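Local atomic coordinates of thylakoid lumenal 15 kDa protein 1, chloroplastic (Arabidopsis thaliana, PDB entry 3N90), a protein that is of unknown function but forms a right-handed quadrilateral beta helix of pentapeptide repeats in the chloroplast thylakoid lumen. Residues A[33-39]-A[53-59]; A[48-52]-A[69-73]; A[58-63]-A[79-83]. The protein carries 2 engineered substitutions. The contacts are given in a common frame with arbitrary orientation. Residue numbers count along the deposited sequence, not the author numbering.

Contact 1 of 3, residues A[33-39]-A[53-59]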
ATOM      1  N   PHE A  33     -10.247   5.796  -0.611  1.00 10.26           N
ATOM      2  CA  PHE A  33     -10.576   4.613  -1.414  1.00  9.83           C
ATOM      3  C   PHE A  33     -11.220   3.521  -0.550  1.00  9.74           C
ATOM      4  O   PHE A  33     -11.126   2.323  -0.896  1.00  9.93           O
ATOM      5  CB  PHE A  33      -9.309   4.010  -2.041  1.00 10.24           C
ATOM      6  CG  PHE A  33      -8.685   4.863  -3.068  1.00 11.73           C
ATOM      7  CD1 PHE A  33      -9.169   4.880  -4.376  1.00  8.65           C
ATOM      8  CD2 PHE A  33      -7.570   5.625  -2.756  1.00 11.82           C
ATOM      9  CE1 PHE A  33      -8.531   5.669  -5.348  1.00 12.46           C
ATOM     10  CE2 PHE A  33      -6.953   6.434  -3.720  1.00 13.03           C
ATOM     11  CZ  PHE A  33      -7.411   6.458  -5.003  1.00 12.55           C
ATOM     12  N   LYS A  34     -11.871   3.894   0.555  1.00 10.09           N
ATOM     13  CA  LYS A  34     -12.533   2.890   1.393  1.00 10.66           C
ATOM     14  C   LYS A  34     -13.507   2.036   0.573  1.00 10.88           C
ATOM     15  O   LYS A  34     -14.319   2.581  -0.177  1.00 10.46           O
ATOM     16  CB  LYS A  34     -13.304   3.567   2.536  1.00 11.18           C
ATOM     17  CG  LYS A  34     -14.086   2.589   3.383  1.00 11.30           C
ATOM     18  CD  LYS A  34     -14.490   3.343   4.668  1.00 17.97           C
ATOM     19  CE  LYS A  34     -15.416   2.503   5.497  1.00 19.04           C
ATOM     20  NZ  LYS A  34     -16.240   3.272   6.490  1.00 23.51           N
ATOM     21  N   THR A  35     -13.375   0.724   0.734  1.00 11.22           N
ATOM     22  CA  THR A  35     -14.223  -0.310   0.125  1.00 11.44           C
ATOM     23  C   THR A  35     -14.359  -0.106  -1.396  1.00 11.74           C
ATOM     24  O   THR A  35     -15.419  -0.401  -1.991  1.00 11.62           O
ATOM     25  CB  THR A  35     -15.570  -0.546   0.920  1.00 12.51           C
ATOM     26  OG1 THR A  35     -16.245  -1.734   0.469  1.00 14.25           O
ATOM     27  CG2 THR A  35     -16.542   0.675   0.885  1.00 14.41           C
ATOM     28  N   SER A  36     -13.286   0.392  -2.016  1.00 10.39           N
ATOM     29  CA  SER A  36     -13.246   0.382  -3.477  1.00  9.95           C
ATOM     30  C   SER A  36     -12.595  -0.877  -4.033  1.00 10.08           C
ATOM     31  O   SER A  36     -11.833  -1.573  -3.350  1.00  9.46           O
ATOM     32  CB  SER A  36     -12.556   1.613  -4.010  1.00  9.23           C
ATOM     33  OG  SER A  36     -13.409   2.708  -3.787  1.00 14.70           O
ATOM     34  N   ILE A  37     -12.907  -1.172  -5.309  1.00  9.21           N
ATOM     35  CA  ILE A  37     -12.237  -2.250  -6.015  1.00 10.67           C
ATOM     36  C   ILE A  37     -11.139  -1.624  -6.862  1.00 10.86           C
ATOM     37  O   ILE A  37     -11.386  -0.724  -7.677  1.00 10.51           O
ATOM     38  CB  ILE A  37     -13.209  -3.048  -6.941  1.00 10.10           C
ATOM     39  CG1 ILE A  37     -14.438  -3.535  -6.181  1.00 12.29           C
ATOM     40  CG2 ILE A  37     -12.434  -4.223  -7.542  1.00 12.27           C
ATOM     41  CD1 ILE A  37     -15.442  -4.287  -7.110  1.00 12.71           C
ATOM     42  N   LEU A  38      -9.912  -2.055  -6.610  1.00 10.30           N
ATOM     43  CA  LEU A  38      -8.718  -1.485  -7.219  1.00 10.28           C
ATOM     44  C   LEU A  38      -7.824  -2.561  -7.832  1.00 11.37           C
ATOM     45  O   LEU A  38      -6.583  -2.430  -7.837  1.00 12.51           O
ATOM     46  CB  LEU A  38      -7.944  -0.612  -6.204  1.00  9.48           C
ATOM     47  CG  LEU A  38      -8.635   0.725  -5.911  1.00  9.53           C
ATOM     48  CD1 LEU A  38      -8.136   1.266  -4.564  1.00 12.30           C
ATOM     49  CD2 LEU A  38      -8.359   1.701  -7.026  1.00  9.78           C
ATOM     50  N   ARG A  39      -8.448  -3.666  -8.286  1.00 12.26           N
ATOM     51  CA  ARG A  39      -7.679  -4.749  -8.862  1.00 14.39           C
ATOM     52  C   ARG A  39      -6.950  -4.235 -10.086  1.00 13.73           C
ATOM     53  O   ARG A  39      -7.540  -3.523 -10.934  1.00 15.17           O
ATOM     54  CB  ARG A  39      -8.559  -5.928  -9.288  1.00 13.88           C
ATOM     55  CG  ARG A  39      -9.308  -6.586  -8.224  1.00 16.96           C
ATOM     56  CD  ARG A  39      -9.758  -7.967  -8.792  1.00 22.08           C
ATOM     57  NE  ARG A  39      -9.902  -8.702  -7.597  1.00 21.48           N
ATOM     58  CZ  ARG A  39      -9.607  -9.939  -7.324  1.00 16.68           C
ATOM     59  NH1 ARG A  39      -9.127 -10.860  -8.191  1.00 13.74           N
ATOM     60  NH2 ARG A  39      -9.830 -10.231  -6.081  1.00 16.86           N
ATOM     61  N   PHE A  53      -7.287   2.928   2.351  1.00  9.49           N
ATOM     62  CA  PHE A  53      -7.636   1.697   1.544  1.00  9.46           C
ATOM     63  C   PHE A  53      -8.416   0.721   2.438  1.00  8.96           C
ATOM     64  O   PHE A  53      -8.389  -0.494   2.224  1.00 10.38           O
ATOM     65  CB  PHE A  53      -6.377   1.040   0.979  1.00  9.54           C
ATOM     66  CG  PHE A  53      -5.682   1.902  -0.060  1.00  9.88           C
ATOM     67  CD1 PHE A  53      -6.181   1.978  -1.360  1.00  8.67           C
ATOM     68  CD2 PHE A  53      -4.559   2.662   0.280  1.00  9.26           C
ATOM     69  CE1 PHE A  53      -5.534   2.785  -2.311  1.00 11.13           C
ATOM     70  CE2 PHE A  53      -3.926   3.465  -0.652  1.00  9.73           C
ATOM     71  CZ  PHE A  53      -4.410   3.516  -1.955  1.00  9.72           C
ATOM     72  N   PHE A  54      -9.160   1.275   3.390  1.00  9.31           N
ATOM     73  CA  PHE A  54      -9.891   0.481   4.363  1.00 10.07           C
ATOM     74  C   PHE A  54     -10.859  -0.498   3.656  1.00 10.51           C
ATOM     75  O   PHE A  54     -11.786  -0.060   2.981  1.00 10.76           O
ATOM     76  CB  PHE A  54     -10.703   1.380   5.300  1.00 10.84           C
ATOM     77  CG  PHE A  54     -11.377   0.628   6.409  1.00 12.65           C
ATOM     78  CD1 PHE A  54     -10.746   0.529   7.666  1.00 14.48           C
ATOM     79  CD2 PHE A  54     -12.607   0.001   6.222  1.00 12.57           C
ATOM     80  CE1 PHE A  54     -11.337  -0.170   8.722  1.00 15.33           C
ATOM     81  CE2 PHE A  54     -13.218  -0.707   7.296  1.00 16.58           C
ATOM     82  CZ  PHE A  54     -12.559  -0.787   8.545  1.00 16.27           C
ATOM     83  N   ASP A  55     -10.620  -1.799   3.799  1.00 11.42           N
ATOM     84  CA  ASP A  55     -11.459  -2.825   3.142  1.00 11.53           C
ATOM     85  C   ASP A  55     -11.522  -2.675   1.616  1.00 11.05           C
ATOM     86  O   ASP A  55     -12.504  -3.139   1.001  1.00 11.48           O
ATOM     87  CB  ASP A  55     -12.891  -2.817   3.685  1.00 10.86           C
ATOM     88  CG  ASP A  55     -13.419  -4.235   3.968  1.00 12.52           C
ATOM     89  OD1 ASP A  55     -12.850  -5.222   3.462  1.00 13.53           O
ATOM     90  OD2 ASP A  55     -14.349  -4.337   4.792  1.00 12.52           O
ATOM     91  N   ALA A  56     -10.522  -2.028   1.017  1.00 10.85           N
ATOM     92  CA  ALA A  56     -10.365  -2.028  -0.448  1.00 10.02           C
ATOM     93  C   ALA A  56      -9.830  -3.357  -0.966  1.00 10.29           C
ATOM     94  O   ALA A  56      -9.221  -4.134  -0.233  1.00 12.34           O
ATOM     95  CB  ALA A  56      -9.497  -0.834  -0.954  1.00 10.24           C
ATOM     96  N   ASP A  57     -10.061  -3.616  -2.243  1.00 10.58           N
ATOM     97  CA  ASP A  57      -9.464  -4.778  -2.894  1.00 10.63           C
ATOM     98  C   ASP A  57      -8.378  -4.311  -3.827  1.00 10.68           C
ATOM     99  O   ASP A  57      -8.635  -3.687  -4.862  1.00  9.91           O
ATOM    100  CB  ASP A  57     -10.529  -5.578  -3.662  1.00 10.72           C
ATOM    101  CG  ASP A  57      -9.961  -6.826  -4.340  1.00 13.72           C
ATOM    102  OD1 ASP A  57      -8.757  -7.116  -4.205  1.00 16.04           O
ATOM    103  OD2 ASP A  57     -10.761  -7.545  -4.998  1.00 15.51           O
ATOM    104  N   LEU A  58      -7.136  -4.576  -3.427  1.00 11.12           N
ATOM    105  CA  LEU A  58      -5.981  -4.080  -4.177  1.00 12.10           C
ATOM    106  C   LEU A  58      -5.316  -5.161  -5.027  1.00 12.55           C
ATOM    107  O   LEU A  58      -4.190  -4.974  -5.518  1.00 12.14           O
ATOM    108  CB  LEU A  58      -4.959  -3.421  -3.209  1.00 11.80           C
ATOM    109  CG  LEU A  58      -5.356  -1.981  -2.823  1.00 11.93           C
ATOM    110  CD1 LEU A  58      -4.782  -1.555  -1.462  1.00 14.03           C
ATOM    111  CD2 LEU A  58      -4.913  -0.981  -3.942  1.00 13.46           C
ATOM    112  N   THR A  59      -5.994  -6.291  -5.194  1.00 11.51           N
ATOM    113  CA  THR A  59      -5.352  -7.458  -5.771  1.00 12.80           C
ATOM    114  C   THR A  59      -4.615  -7.110  -7.073  1.00 12.46           C
ATOM    115  O   THR A  59      -5.215  -6.526  -7.989  1.00 13.32           O
ATOM    116  CB  THR A  59      -6.398  -8.567  -6.052  1.00 12.86           C
ATOM    117  OG1 THR A  59      -6.949  -9.010  -4.810  1.00 12.91           O
ATOM    118  CG2 THR A  59      -5.704  -9.743  -6.768  1.00 13.27           C
TER
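In a coiled repeat, each turn of chain has to satisfy the backbone of the next, and residues 33-39 and 53-59, twenty positions apart, illustrate how. Each begins with a type II beta turn whose first carbonyl is occupied within the turn: S36 N donates to F33 O at 3.1 Å and A56 N to F53 O at 2.9 Å. Three further backbone bonds run across. T35 N donates to F54 O (2.9 Å), D57 N to S36 O (2.9 Å), and L38 N to D57 O (2.7 Å), the last two flanking a single bridge between I37 and D57. CA-H...O contacts supplement them, as from R39 CA to T59 O at 3.2 Å.

D57 is the most heavily used side chain. Its OD2 takes both R39 NE and R39 NH2, each at 3.0 Å, in a salt bridge, while its OD1 accepts T59 N at 3.0 Å, an Asx turn, and T59 OG1 at 2.7 Å. S36 OG is satisfied by T13 and Q16 in the preceding part of the chain. On the buried side, the near-parallel rings of F33 and F53 are slid apart, their centroids 5.2 Å from each other, and L38 CB meets L58 CD2 at 3.8 Å. Polar atoms laddered between stacked coils, with Phe and Leu repeating inside, are the signature of the pentapeptide-repeat right-handed quadrilateral beta helix.

Contact 2 of 3, residues A[48-52]-A[69-73]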
ATOM      1  N   LEU A  48       0.389   9.101  -1.584  1.00 14.00           N
ATOM      2  CA  LEU A  48      -0.810   8.624  -0.904  1.00 12.14           C
ATOM      3  C   LEU A  48      -0.695   8.760   0.629  1.00 12.73           C
ATOM      4  O   LEU A  48      -1.254   7.949   1.393  1.00 11.73           O
ATOM      5  CB  LEU A  48      -1.053   7.153  -1.272  1.00 11.81           C
ATOM      6  CG  LEU A  48      -1.619   6.905  -2.688  1.00 10.38           C
ATOM      7  CD1 LEU A  48      -1.188   5.582  -3.274  1.00 15.16           C
ATOM      8  CD2 LEU A  48      -3.137   7.003  -2.575  1.00  9.69           C
ATOM      9  N   LEU A  49       0.032   9.778   1.081  1.00 12.42           N
ATOM     10  CA  LEU A  49       0.120   9.998   2.497  1.00 13.37           C
ATOM     11  C   LEU A  49      -1.277  10.041   3.125  1.00 12.97           C
ATOM     12  O   LEU A  49      -2.131  10.818   2.692  1.00 14.19           O
ATOM     13  CB  LEU A  49       0.892  11.287   2.803  1.00 13.46           C
ATOM     14  CG  LEU A  49       1.011  11.646   4.297  1.00 17.25           C
ATOM     15  CD1 LEU A  49       2.399  12.243   4.560  1.00 21.31           C
ATOM     16  CD2 LEU A  49      -0.131  12.548   4.825  1.00 20.94           C
ATOM     17  N   GLY A  50      -1.519   9.216   4.136  1.00 11.23           N
ATOM     18  CA  GLY A  50      -2.805   9.315   4.905  1.00 12.39           C
ATOM     19  C   GLY A  50      -4.051   8.835   4.140  1.00 10.70           C
ATOM     20  O   GLY A  50      -5.179   8.941   4.645  1.00 12.86           O
ATOM     21  N   ALA A  51      -3.826   8.237   2.968  1.00 11.29           N
ATOM     22  CA  ALA A  51      -4.945   7.725   2.130  1.00 11.52           C
ATOM     23  C   ALA A  51      -5.624   6.563   2.848  1.00 11.99           C
ATOM     24  O   ALA A  51      -4.970   5.880   3.642  1.00 13.03           O
ATOM     25  CB  ALA A  51      -4.411   7.267   0.749  1.00 11.14           C
ATOM     26  N   SER A  52      -6.914   6.319   2.587  1.00 11.37           N
ATOM     27  CA  SER A  52      -7.597   5.175   3.185  1.00 11.09           C
ATOM     28  C   SER A  52      -7.816   4.111   2.108  1.00 10.51           C
ATOM     29  O   SER A  52      -8.446   4.404   1.090  1.00 10.93           O
ATOM     30  CB  SER A  52      -8.953   5.534   3.771  1.00 12.28           C
ATOM     31  OG  SER A  52      -9.629   4.379   4.272  1.00 11.06           O
ATOM     32  N   ARG A  69       2.902   6.721   3.575  1.00 13.34           N
ATOM     33  CA  ARG A  69       3.018   7.049   4.987  1.00 14.24           C
ATOM     34  C   ARG A  69       1.667   7.312   5.617  1.00 13.29           C
ATOM     35  O   ARG A  69       0.861   8.125   5.123  1.00 13.30           O
ATOM     36  CB  ARG A  69       3.952   8.252   5.187  1.00 14.52           C
ATOM     37  CG  ARG A  69       5.390   7.943   4.732  1.00 16.58           C
ATOM     38  CD  ARG A  69       6.221   9.219   4.799  1.00 19.11           C
ATOM     39  NE  ARG A  69       5.740  10.226   3.849  1.00 18.86           N
ATOM     40  CZ  ARG A  69       5.999  11.533   3.934  1.00 20.58           C
ATOM     41  NH1 ARG A  69       6.744  11.997   4.945  1.00 18.49           N
ATOM     42  NH2 ARG A  69       5.537  12.378   2.994  1.00 18.46           N
ATOM     43  N   GLY A  70       1.373   6.615   6.712  1.00 12.55           N
ATOM     44  CA  GLY A  70       0.163   6.811   7.469  1.00 12.47           C
ATOM     45  C   GLY A  70      -1.129   6.321   6.786  1.00 11.78           C
ATOM     46  O   GLY A  70      -2.245   6.557   7.283  1.00 13.31           O
ATOM     47  N   ALA A  71      -0.972   5.630   5.653  1.00 11.37           N
ATOM     48  CA  ALA A  71      -2.163   5.111   4.959  1.00 11.46           C
ATOM     49  C   ALA A  71      -2.785   3.976   5.736  1.00 12.29           C
ATOM     50  O   ALA A  71      -2.088   3.270   6.489  1.00 12.84           O
ATOM     51  CB  ALA A  71      -1.813   4.653   3.571  1.00 10.67           C
ATOM     52  N   ASP A  72      -4.081   3.765   5.504  1.00 12.84           N
ATOM     53  CA  ASP A  72      -4.788   2.709   6.228  1.00 12.06           C
ATOM     54  C   ASP A  72      -5.095   1.547   5.288  1.00 12.93           C
ATOM     55  O   ASP A  72      -5.886   1.712   4.348  1.00 11.30           O
ATOM     56  CB  ASP A  72      -6.067   3.229   6.827  1.00 13.15           C
ATOM     57  CG  ASP A  72      -6.761   2.196   7.734  1.00 14.11           C
ATOM     58  OD1 ASP A  72      -6.126   1.182   8.103  1.00 18.51           O
ATOM     59  OD2 ASP A  72      -7.926   2.403   8.083  1.00 20.43           O
ATOM     60  N   PHE A  73      -4.474   0.393   5.540  1.00 11.65           N
ATOM     61  CA  PHE A  73      -4.763  -0.787   4.751  1.00 12.51           C
ATOM     62  C   PHE A  73      -5.575  -1.801   5.578  1.00 12.07           C
ATOM     63  O   PHE A  73      -5.657  -2.971   5.216  1.00 12.19           O
ATOM     64  CB  PHE A  73      -3.477  -1.458   4.267  1.00 14.24           C
ATOM     65  CG  PHE A  73      -2.741  -0.672   3.240  1.00 13.84           C
ATOM     66  CD1 PHE A  73      -3.038  -0.817   1.882  1.00 13.31           C
ATOM     67  CD2 PHE A  73      -1.738   0.202   3.619  1.00 14.60           C
ATOM     68  CE1 PHE A  73      -2.340  -0.079   0.920  1.00 14.26           C
ATOM     69  CE2 PHE A  73      -1.055   0.929   2.674  1.00 14.25           C
ATOM     70  CZ  PHE A  73      -1.355   0.781   1.323  1.00 14.76           C
TER
HETATM   71  O   HOH W   1      -9.224   4.370   6.969  1.00 23.03           O
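Side-chain conformation often, but not always, follows position in a repeat, and residues 48-52 and 69-73 show both cases. The backbones meet through G50 N to R69 O at 2.8 Å and D72 N to A51 O at 3.0 Å, beside a bridge between S52 and D72. The matching corner residues differ: L49 is t at chi1, with chi2 off-well at 142°, and its CD1 lies over one face of the R69 guanidinium, 3.5 Å from NH2, whereas R69 is m at chi1 and chi3, its NE held in a salt bridge by D67.

S52 and D72, one above the other on the flank, are both t at chi1. Their ends are joined by a water lying 2.7 Å from S52 OG and donating to D72 OD2 at 2.6 Å; D72 OD1 is bound by S74 and T92. The inward L48 and F73 are both m at chi1; L48 packs on L28 and L68 of the adjoining coils, F73 on the ring of F53. A51 and A71 offer just a methyl group to the tight interior, A71 CB lying 4.0 Å from L48 O. G50 and G70 have positive phi, which favours glycine. A51-S52 and A71-D72-F73 begin repeats of the A(D/N)LXX type, while L48-L49-G50 ends the one before; A51 N to L48 O (3.0 Å) closes the type II turn, as in the quadrilateral beta helix.

Contact 3 of 3, residues A[58-63]-A[79-83]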
ATOM      1  N   LEU A  58      -7.136  -4.576  -3.427  1.00 11.12           N
ATOM      2  CA  LEU A  58      -5.981  -4.080  -4.177  1.00 12.10           C
ATOM      3  C   LEU A  58      -5.316  -5.161  -5.027  1.00 12.55           C
ATOM      4  O   LEU A  58      -4.190  -4.974  -5.518  1.00 12.14           O
ATOM      5  CB  LEU A  58      -4.959  -3.421  -3.209  1.00 11.80           C
ATOM      6  CG  LEU A  58      -5.356  -1.981  -2.823  1.00 11.93           C
ATOM      7  CD1 LEU A  58      -4.782  -1.555  -1.462  1.00 14.03           C
ATOM      8  CD2 LEU A  58      -4.913  -0.981  -3.942  1.00 13.46           C
ATOM      9  N   THR A  59      -5.994  -6.291  -5.194  1.00 11.51           N
ATOM     10  CA  THR A  59      -5.352  -7.458  -5.771  1.00 12.80           C
ATOM     11  C   THR A  59      -4.615  -7.110  -7.073  1.00 12.46           C
ATOM     12  O   THR A  59      -5.215  -6.526  -7.989  1.00 13.32           O
ATOM     13  CB  THR A  59      -6.398  -8.567  -6.052  1.00 12.86           C
ATOM     14  OG1 THR A  59      -6.949  -9.010  -4.810  1.00 12.91           O
ATOM     15  CG2 THR A  59      -5.704  -9.743  -6.768  1.00 13.27           C
ATOM     16  N   GLY A  60      -3.318  -7.413  -7.141  1.00 12.26           N
ATOM     17  CA  GLY A  60      -2.540  -7.138  -8.371  1.00 13.97           C
ATOM     18  C   GLY A  60      -2.181  -5.697  -8.699  1.00 13.88           C
ATOM     19  O   GLY A  60      -1.651  -5.403  -9.796  1.00 13.86           O
ATOM     20  N   ALA A  61      -2.480  -4.790  -7.761  1.00 13.33           N
ATOM     21  CA  ALA A  61      -2.201  -3.374  -7.971  1.00 13.42           C
ATOM     22  C   ALA A  61      -0.693  -3.126  -7.957  1.00 13.83           C
ATOM     23  O   ALA A  61       0.055  -3.890  -7.334  1.00 16.07           O
ATOM     24  CB  ALA A  61      -2.887  -2.534  -6.915  1.00 13.18           C
ATOM     25  N   ASP A  62      -0.269  -2.060  -8.624  1.00 14.41           N
ATOM     26  CA  ASP A  62       1.112  -1.560  -8.535  1.00 15.44           C
ATOM     27  C   ASP A  62       1.218  -0.374  -7.569  1.00 15.34           C
ATOM     28  O   ASP A  62       0.788   0.740  -7.874  1.00 15.41           O
ATOM     29  CB  ASP A  62       1.626  -1.187  -9.925  1.00 15.69           C
ATOM     30  CG  ASP A  62       3.150  -0.990  -9.959  1.00 18.17           C
ATOM     31  OD1 ASP A  62       3.784  -1.006  -8.877  1.00 17.74           O
ATOM     32  OD2 ASP A  62       3.691  -0.785 -11.078  1.00 21.65           O
ATOM     33  N   LEU A  63       1.731  -0.625  -6.371  1.00 14.55           N
ATOM     34  CA  LEU A  63       2.024   0.470  -5.448  1.00 14.11           C
ATOM     35  C   LEU A  63       3.561   0.748  -5.326  1.00 14.09           C
ATOM     36  O   LEU A  63       4.036   1.353  -4.347  1.00 15.41           O
ATOM     37  CB  LEU A  63       1.377   0.186  -4.102  1.00 14.94           C
ATOM     38  CG  LEU A  63      -0.120   0.525  -3.934  1.00 13.79           C
ATOM     39  CD1 LEU A  63      -0.483  -0.077  -2.599  1.00 16.95           C
ATOM     40  CD2 LEU A  63      -0.357   2.014  -3.824  1.00 18.93           C
ATOM     41  N   THR A  79      -3.309  -8.699  -1.936  1.00 15.71           N
ATOM     42  CA  THR A  79      -2.676  -9.898  -2.486  1.00 17.01           C
ATOM     43  C   THR A  79      -2.035  -9.587  -3.829  1.00 17.05           C
ATOM     44  O   THR A  79      -2.604  -8.874  -4.649  1.00 15.91           O
ATOM     45  CB  THR A  79      -3.687 -11.092  -2.640  1.00 18.25           C
ATOM     46  OG1 THR A  79      -4.675 -10.736  -3.589  1.00 21.59           O
ATOM     47  CG2 THR A  79      -4.382 -11.423  -1.345  1.00 18.34           C
ATOM     48  N   LYS A  80      -0.837 -10.126  -4.064  1.00 17.55           N
ATOM     49  CA  LYS A  80      -0.166  -9.976  -5.373  1.00 19.08           C
ATOM     50  C   LYS A  80       0.062  -8.517  -5.814  1.00 17.56           C
ATOM     51  O   LYS A  80       0.064  -8.191  -7.004  1.00 18.68           O
ATOM     52  CB  LYS A  80      -0.906 -10.777  -6.448  1.00 18.91           C
ATOM     53  CG  LYS A  80      -0.896 -12.282  -6.233  1.00 21.96           C
ATOM     54  CD  LYS A  80      -1.600 -13.011  -7.406  1.00 22.08           C
ATOM     55  CE  LYS A  80      -1.909 -14.462  -7.045  1.00 27.88           C
ATOM     56  NZ  LYS A  80      -0.671 -15.311  -7.161  1.00 31.24           N
ATOM     57  N   VAL A  81       0.298  -7.667  -4.828  1.00 16.43           N
ATOM     58  CA  VAL A  81       0.488  -6.248  -5.042  1.00 16.34           C
ATOM     59  C   VAL A  81       1.980  -6.004  -5.089  1.00 16.67           C
ATOM     60  O   VAL A  81       2.722  -6.607  -4.326  1.00 17.35           O
ATOM     61  CB  VAL A  81      -0.106  -5.438  -3.859  1.00 15.14           C
ATOM     62  CG1 VAL A  81       0.327  -3.968  -3.901  1.00 14.31           C
ATOM     63  CG2 VAL A  81      -1.653  -5.548  -3.833  1.00 15.90           C
ATOM     64  N   ASN A  82       2.408  -5.111  -5.974  1.00 16.31           N
ATOM     65  CA  ASN A  82       3.795  -4.724  -6.012  1.00 16.84           C
ATOM     66  C   ASN A  82       4.023  -3.569  -5.048  1.00 16.19           C
ATOM     67  O   ASN A  82       3.470  -2.470  -5.225  1.00 16.74           O
ATOM     68  CB  ASN A  82       4.198  -4.366  -7.434  1.00 17.52           C
ATOM     69  CG  ASN A  82       5.699  -4.225  -7.595  1.00 18.73           C
ATOM     70  OD1 ASN A  82       6.445  -4.196  -6.616  1.00 18.52           O
ATOM     71  ND2 ASN A  82       6.146  -4.133  -8.845  1.00 22.22           N
ATOM     72  N   LEU A  83       4.776  -3.847  -3.983  1.00 15.54           N
ATOM     73  CA  LEU A  83       5.130  -2.819  -3.019  1.00 15.25           C
ATOM     74  C   LEU A  83       6.646  -2.488  -2.986  1.00 15.99           C
ATOM     75  O   LEU A  83       7.137  -1.920  -2.009  1.00 15.74           O
ATOM     76  CB  LEU A  83       4.632  -3.155  -1.608  1.00 15.94           C
ATOM     77  CG  LEU A  83       3.114  -3.037  -1.299  1.00 15.73           C
ATOM     78  CD1 LEU A  83       2.864  -3.771   0.029  1.00 17.91           C
ATOM     79  CD2 LEU A  83       2.661  -1.625  -1.218  1.00 17.36           C
TER
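This is a coil-to-coil contact in a pentapeptide-repeat beta helix: residues 58-63 round one corner, and residues 79-83 follow the same path on the next coil. Three backbone hydrogen bonds carry it. G60 N donates to T79 O at 3.0 Å, N82 N to A61 O at 3.0 Å, and L63 N to N82 O at 2.8 Å, so that donors on both coils are used and D62 bridges with N82.

The corner in the first coil is a type II turn from L58 to A61, closed by A61 N to L58 O at 2.8 Å. Its third residue, G60, has positive phi; K80, at the matching place, keeps a positive phi too (57°) although it is not glycine, and CA of G60 approaches K80 O at 3.1 Å. Outer polar side chains find local partners: D62 OD1 with S64, N82 OD1 with T84, T59 OG1 with D57, and T79 OG1 with N77.

Inside the helix, the two coils are alike but not identical. L63 and L83 lie in line, CB of L63 being 3.6 Å from CD2 of L83. Where the first coil has A61, the second has the bulkier V81, whose CG1 reaches L63 CD1 at 4.2 Å and whose CG2 fits closely under the turn, 3.1 Å from the carbonyl O of L58.

In the fold
All three contacts apply one twenty-residue spacing and are partly buried, with Phe, Leu, Ala and Val inside and polar ends and corner residues outside; contact 1 has four exposed residues, contacts 2 and 3 one each. Contacts 1 and 3 share L58 and T59; contact 2 interleaves with both. Contact 1, the most extensive, adds a salt bridge; contact 2 uses two backbone hydrogen bonds, glycines and a water; contact 3 has three backbone bonds and a valine-leucine interior. Contacts 2 and 3 lie on opposite sides of the chain's centre, yet F73 CE1 is 3.7 Å from L58 CD1 in the common core. A probable hydrogen bond from F53 N to D72 O (2.7 Å) ties contact 1 to contact 2.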